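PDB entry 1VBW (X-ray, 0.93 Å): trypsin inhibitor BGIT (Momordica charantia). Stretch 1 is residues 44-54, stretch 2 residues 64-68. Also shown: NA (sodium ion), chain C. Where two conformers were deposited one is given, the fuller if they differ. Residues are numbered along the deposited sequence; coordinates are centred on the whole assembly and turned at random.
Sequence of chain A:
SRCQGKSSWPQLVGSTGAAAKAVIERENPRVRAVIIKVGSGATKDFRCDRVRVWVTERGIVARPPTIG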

ATOM      1  N   LYS A  44       1.120  14.619  -2.047  1.00 10.47           N
ATOM      2  CA  LYS A  44       2.097  14.304  -3.084  1.00 10.86           C
ATOM      3  C   LYS A  44       3.527  14.452  -2.612  1.00 11.89           C
ATOM      4  O   LYS A  44       4.352  15.023  -3.323  1.00 30.66           O
ATOM      5  CB  LYS A  44       1.851  15.183  -4.303  1.00 12.07           C
ATOM      6  CG  LYS A  44       0.499  14.903  -4.913  1.00 12.58           C
ATOM      7  CD  LYS A  44       0.508  13.580  -5.610  1.00 15.36           C
ATOM      8  CE  LYS A  44      -0.674  13.411  -6.544  1.00 17.71           C
ATOM      9  NZ  LYS A  44      -0.712  12.128  -7.252  1.00 19.21           N
ATOM     10  N   ASP A  45       3.874  13.925  -1.483  1.00 10.30           N
ATOM     11  CA  ASP A  45       5.202  13.903  -0.897  1.00  9.30           C
ATOM     12  C   ASP A  45       5.700  12.438  -0.891  1.00  8.68           C
ATOM     13  O   ASP A  45       5.030  11.523  -1.408  1.00 10.63           O
ATOM     14  CB  ASP A  45       5.280  14.537   0.467  1.00 10.24           C
ATOM     15  CG  ASP A  45       4.442  13.841   1.507  1.00  9.49           C
ATOM     16  OD1 ASP A  45       4.574  14.239   2.715  1.00 15.30           O
ATOM     17  OD2 ASP A  45       3.646  12.945   1.160  1.00  9.48           O
ATOM     18  N   PHE A  46       6.864  12.232  -0.355  1.00  8.43           N
ATOM     19  CA  PHE A  46       7.528  10.918  -0.397  1.00  7.26           C
ATOM     20  C   PHE A  46       7.883  10.533   1.020  1.00  7.10           C
ATOM     21  O   PHE A  46       8.591  11.276   1.711  1.00  8.79           O
ATOM     22  CB  PHE A  46       8.750  10.930  -1.291  1.00  9.04           C
ATOM     23  CG  PHE A  46       9.403   9.554  -1.317  1.00  8.81           C
ATOM     24  CD1 PHE A  46      10.459   9.266  -0.457  1.00 11.34           C
ATOM     25  CD2 PHE A  46       8.966   8.617  -2.214  1.00  9.37           C
ATOM     26  CE1 PHE A  46      11.019   8.008  -0.468  1.00 13.70           C
ATOM     27  CE2 PHE A  46       9.494   7.308  -2.205  1.00 11.68           C
ATOM     28  CZ  PHE A  46      10.548   7.052  -1.350  1.00 14.53           C
ATOM     29  N   ARG A  47       7.454   9.350   1.416  1.00  6.78           N
ATOM     30  CA  ARG A  47       7.724   8.794   2.728  1.00  7.52           C
ATOM     31  C   ARG A  47       8.104   7.322   2.604  1.00  6.92           C
ATOM     32  O   ARG A  47       7.351   6.527   2.040  1.00  8.33           O
ATOM     33  CB  ARG A  47       6.428   8.894   3.564  1.00 10.22           C
ATOM     34  CG  ARG A  47       5.985  10.290   3.963  1.00 12.48           C
ATOM     35  CD  ARG A  47       6.257  10.633   5.465  1.00 13.34           C
ATOM     36  NE  ARG A  47       5.570   9.633   6.220  1.00 13.77           N
ATOM     37  CZ  ARG A  47       4.294   9.472   6.358  1.00 12.30           C
ATOM     38  NH1 ARG A  47       3.801   8.422   7.021  1.00 13.11           N
ATOM     39  NH2 ARG A  47       3.436  10.407   5.894  1.00 13.97           N
ATOM     40  N   CYS A  48       9.202   6.927   3.249  1.00  6.52           N
ATOM     41  CA  CYS A  48       9.682   5.570   3.223  1.00  7.09           C
ATOM     42  C   CYS A  48       8.894   4.611   4.110  1.00  6.44           C
ATOM     43  O   CYS A  48       9.070   3.408   3.999  1.00  7.79           O
ATOM     44  CB  CYS A  48      11.161   5.433   3.636  1.00  8.72           C
ATOM     45  SG  CYS A  48      12.312   6.046   2.391  1.00  9.69           S
ATOM     46  N   ASP A  49       8.069   5.178   5.005  1.00  6.24           N
ATOM     47  CA  ASP A  49       7.355   4.394   5.999  1.00  6.34           C
ATOM     48  C   ASP A  49       5.887   4.170   5.633  1.00  5.58           C
ATOM     49  O   ASP A  49       5.142   3.606   6.446  1.00  6.79           O
ATOM     50  CB  ASP A  49       7.428   5.083   7.380  1.00  7.00           C
ATOM     51  CG  ASP A  49       6.906   6.502   7.345  1.00  7.18           C
ATOM     52  OD1 ASP A  49       5.954   6.806   8.102  1.00  9.12           O
ATOM     53  OD2 ASP A  49       7.479   7.336   6.640  1.00 10.49           O
ATOM     54  N   ARG A  50       5.480   4.596   4.442  1.00  5.67           N
ATOM     55  CA  ARG A  50       4.082   4.591   4.034  1.00  5.85           C
ATOM     56  C   ARG A  50       3.900   3.732   2.775  1.00  5.30           C
ATOM     57  O   ARG A  50       4.689   3.852   1.848  1.00  5.99           O
ATOM     58  CB  ARG A  50       3.676   6.023   3.685  1.00  7.02           C
ATOM     59  CG  ARG A  50       2.227   6.211   3.259  1.00  8.43           C
ATOM     60  CD  ARG A  50       1.869   7.675   3.055  1.00 10.17           C
ATOM     61  NE  ARG A  50       2.727   8.321   2.075  1.00  9.52           N
ATOM     62  CZ  ARG A  50       2.923   9.634   1.999  1.00 10.86           C
ATOM     63  NH1 ARG A  50       3.709  10.139   1.043  1.00 12.36           N
ATOM     64  NH2 ARG A  50       2.363  10.452   2.901  1.00 13.02           N
ATOM     65  N   VAL A  51       2.835   2.943   2.776  1.00  5.07           N
ATOM     66  CA  VAL A  51       2.397   2.218   1.569  1.00  5.47           C
ATOM     67  C   VAL A  51       0.919   2.535   1.375  1.00  5.49           C
ATOM     68  O   VAL A  51       0.087   2.023   2.131  1.00  6.73           O
ATOM     69  CB  VAL A  51       2.651   0.720   1.647  1.00  5.50           C
ATOM     70  CG1 VAL A  51       2.095   0.022   0.403  1.00  6.56           C
ATOM     71  CG2 VAL A  51       4.133   0.407   1.787  1.00  5.90           C
ATOM     72  N   ARG A  52       0.609   3.307   0.367  1.00  6.31           N
ATOM     73  CA  ARG A  52      -0.786   3.531  -0.004  1.00  6.66           C
ATOM     74  C   ARG A  52      -1.362   2.312  -0.693  1.00  6.20           C
ATOM     75  O   ARG A  52      -0.739   1.798  -1.635  1.00  7.75           O
ATOM     76  CB  ARG A  52      -0.886   4.773  -0.883  1.00  8.38           C
ATOM     77  CG  ARG A  52      -0.535   6.006  -0.043  1.00 12.76           C
ATOM     78  CD  ARG A  52      -0.556   7.278  -0.802  1.00 19.11           C
ATOM     79  NE  ARG A  52      -0.495   8.347   0.206  1.00 16.30           N
ATOM     80  CZ  ARG A  52       0.220   9.400  -0.253  1.00 14.04           C
ATOM     81  NH1 ARG A  52       0.706   9.264  -1.457  1.00 24.62           N
ATOM     82  NH2 ARG A  52       0.272  10.381   0.552  1.00 14.94           N
ATOM     83  N   VAL A  53      -2.511   1.894  -0.266  1.00  5.68           N
ATOM     84  CA  VAL A  53      -3.246   0.792  -0.828  1.00  5.91           C
ATOM     85  C   VAL A  53      -4.526   1.367  -1.440  1.00  5.44           C
ATOM     86  O   VAL A  53      -5.456   1.665  -0.724  1.00  6.25           O
ATOM     87  CB  VAL A  53      -3.541  -0.293   0.198  1.00  6.06           C
ATOM     88  CG1 VAL A  53      -4.304  -1.445  -0.455  1.00  6.98           C
ATOM     89  CG2 VAL A  53      -2.238  -0.812   0.826  1.00  7.29           C
ATOM     90  N   TRP A  54      -4.474   1.544  -2.774  1.00  5.83           N
ATOM     91  CA  TRP A  54      -5.564   2.197  -3.478  1.00  5.83           C
ATOM     92  C   TRP A  54      -6.640   1.164  -3.822  1.00  5.78           C
ATOM     93  O   TRP A  54      -6.321   0.171  -4.478  1.00  7.23           O
ATOM     94  CB  TRP A  54      -5.051   2.836  -4.754  1.00  6.81           C
ATOM     95  CG  TRP A  54      -4.114   3.986  -4.515  1.00  6.83           C
ATOM     96  CD1 TRP A  54      -2.740   3.978  -4.586  1.00  7.80           C
ATOM     97  CD2 TRP A  54      -4.520   5.324  -4.225  1.00  7.20           C
ATOM     98  NE1 TRP A  54      -2.259   5.255  -4.321  1.00  8.84           N
ATOM     99  CE2 TRP A  54      -3.330   6.095  -4.103  1.00  7.72           C
ATOM    100  CE3 TRP A  54      -5.738   5.957  -4.053  1.00  8.53           C
ATOM    101  CZ2 TRP A  54      -3.355   7.470  -3.803  1.00  8.95           C
ATOM    102  CZ3 TRP A  54      -5.775   7.317  -3.768  1.00  9.78           C
ATOM    103  CH2 TRP A  54      -4.588   8.038  -3.662  1.00 10.08           C
ATOM    104  N   PRO A  64      -0.809  -1.284  -7.837  1.00  7.22           N
ATOM    105  CA  PRO A  64       0.243  -2.090  -7.095  1.00  7.12           C
ATOM    106  C   PRO A  64       0.762  -1.322  -5.899  1.00  6.63           C
ATOM    107  O   PRO A  64       1.337  -0.234  -6.069  1.00  7.97           O
ATOM    108  CB  PRO A  64       1.362  -2.281  -8.166  1.00  8.63           C
ATOM    109  CG  PRO A  64       1.116  -1.205  -9.135  1.00 12.79           C
ATOM    110  CD  PRO A  64      -0.320  -0.874  -9.164  1.00  8.64           C
ATOM    111  N   PRO A  65       0.561  -1.786  -4.679  1.00  5.96           N
ATOM    112  CA  PRO A  65       1.030  -1.023  -3.535  1.00  6.16           C
ATOM    113  C   PRO A  65       2.545  -0.890  -3.535  1.00  5.88           C
ATOM    114  O   PRO A  65       3.247  -1.873  -3.729  1.00  6.69           O
ATOM    115  CB  PRO A  65       0.524  -1.824  -2.332  1.00  6.42           C
ATOM    116  CG  PRO A  65      -0.663  -2.596  -2.851  1.00  6.78           C
ATOM    117  CD  PRO A  65      -0.247  -2.958  -4.257  1.00  6.32           C
ATOM    118  N   THR A  66       3.017   0.327  -3.282  1.00  5.98           N
ATOM    119  CA  THR A  66       4.444   0.618  -3.320  0.61  7.28           C
ATOM    120  C   THR A  66       4.765   1.587  -2.187  1.00  6.62           C
ATOM    121  O   THR A  66       3.950   2.454  -1.883  1.00  8.06           O
ATOM    122  CB  THR A  66       4.738   1.251  -4.708  0.61  9.65           C
ATOM    123  OG1 THR A  66       4.341   0.271  -5.717  0.61 12.21           O
ATOM    124  CG2 THR A  66       6.213   1.514  -4.845  0.61 10.54           C
ATOM    125  N   ILE A  67       5.947   1.487  -1.610  1.00  6.41           N
ATOM    126  CA  ILE A  67       6.407   2.489  -0.646  1.00  6.19           C
ATOM    127  C   ILE A  67       6.434   3.857  -1.309  1.00  6.53           C
ATOM    128  O   ILE A  67       6.874   4.044  -2.451  1.00  8.75           O
ATOM    129  CB  ILE A  67       7.787   2.156  -0.093  1.00  6.25           C
ATOM    130  CG1 ILE A  67       7.748   0.889   0.770  1.00  7.23           C
ATOM    131  CG2 ILE A  67       8.350   3.337   0.682  1.00  7.67           C
ATOM    132  CD1 ILE A  67       9.085   0.470   1.372  1.00  8.79           C
ATOM    133  N   GLY A  68       5.954   4.852  -0.583  1.00  6.75           N
ATOM    134  CA  GLY A  68       6.096   6.256  -0.964  1.00  8.38           C
ATOM    135  C   GLY A  68       5.093   7.152  -0.307  1.00  8.70           C
ATOM    136  O   GLY A  68       4.060   6.662   0.194  1.00  8.52           O
ATOM    137  OXT GLY A  68       5.372   8.368  -0.348  1.00 11.15           O
TER
HETATM  138 NA    NA C1103       2.698   4.695  -1.034  1.00 11.60          NA
HETATM  139  O   HOH W   1       1.142   2.523  -3.385  1.00  8.01           O
HETATM  140  O   HOH W   2       2.470   4.845  -3.750  1.00 19.27           O

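The C-terminal stretch, residues 64-68, runs loosely antiparallel to residues 50-54, and the two stretches together bury 461 Å², Gly68 contributing most. Lys44 points away and takes no part. Asp45 works from within its own stretch: its OD2 accepts a hydrogen bond from Arg50 NH1 (2.8 Å) in a salt bridge that helps to fix the guanidinium. Phe46, chi1 t, brings its ring obliquely alongside Gly68 CA and Ile67 O. A CB on Gly68 would lie 3.6 Å from Phe46 CE2 and jam against the carbonyl O of Ile67, so glycine suits this end. Arg47 contributes its backbone, N donating to Gly68 OXT (2.9 Å), while its side chain leads away to a salt bridge between its NH1 and Asp49 OD1 (2.9 Å). These residues belong to a type I turn from Arg47 to Arg50, where Cys48 O lies 3.4 Å from Ile67 CG2. Arg50 is the main clasp. Its extended chi1 and chi2 (both t) carry the guanidinium to the terminal carboxylate: NE donates to Gly68 O (2.8 Å, nearly linear), and NH1 to Gly68 OXT (2.8 Å) in a salt bridge. Its backbone O accepts from Gly68 N (2.9 Å) and receives a CA-H...O contact from Ile67 CA (3.3 Å). Val51 is buried, and its two methyls divide the apolar contacts: CG1 meets Pro65 CB at 3.7 Å, CG2 meets Ile67 CG1 at 3.8 Å. At Arg52 the direct pairing is loose, with N 4.1 Å from Thr66 O; water 1 bridges the gap, and a sodium ion sits beside it. Sodium lies 2.9 Å from Arg52 N and 2.7 Å from both Thr66 O and Gly68 O; water 1 donates to Arg52 O (2.7 Å) and accepts from Thr66 N (2.9 Å). Val53 CG2 adds a looser apolar contact to Pro65 CB (4.3 Å), and Trp54 makes none.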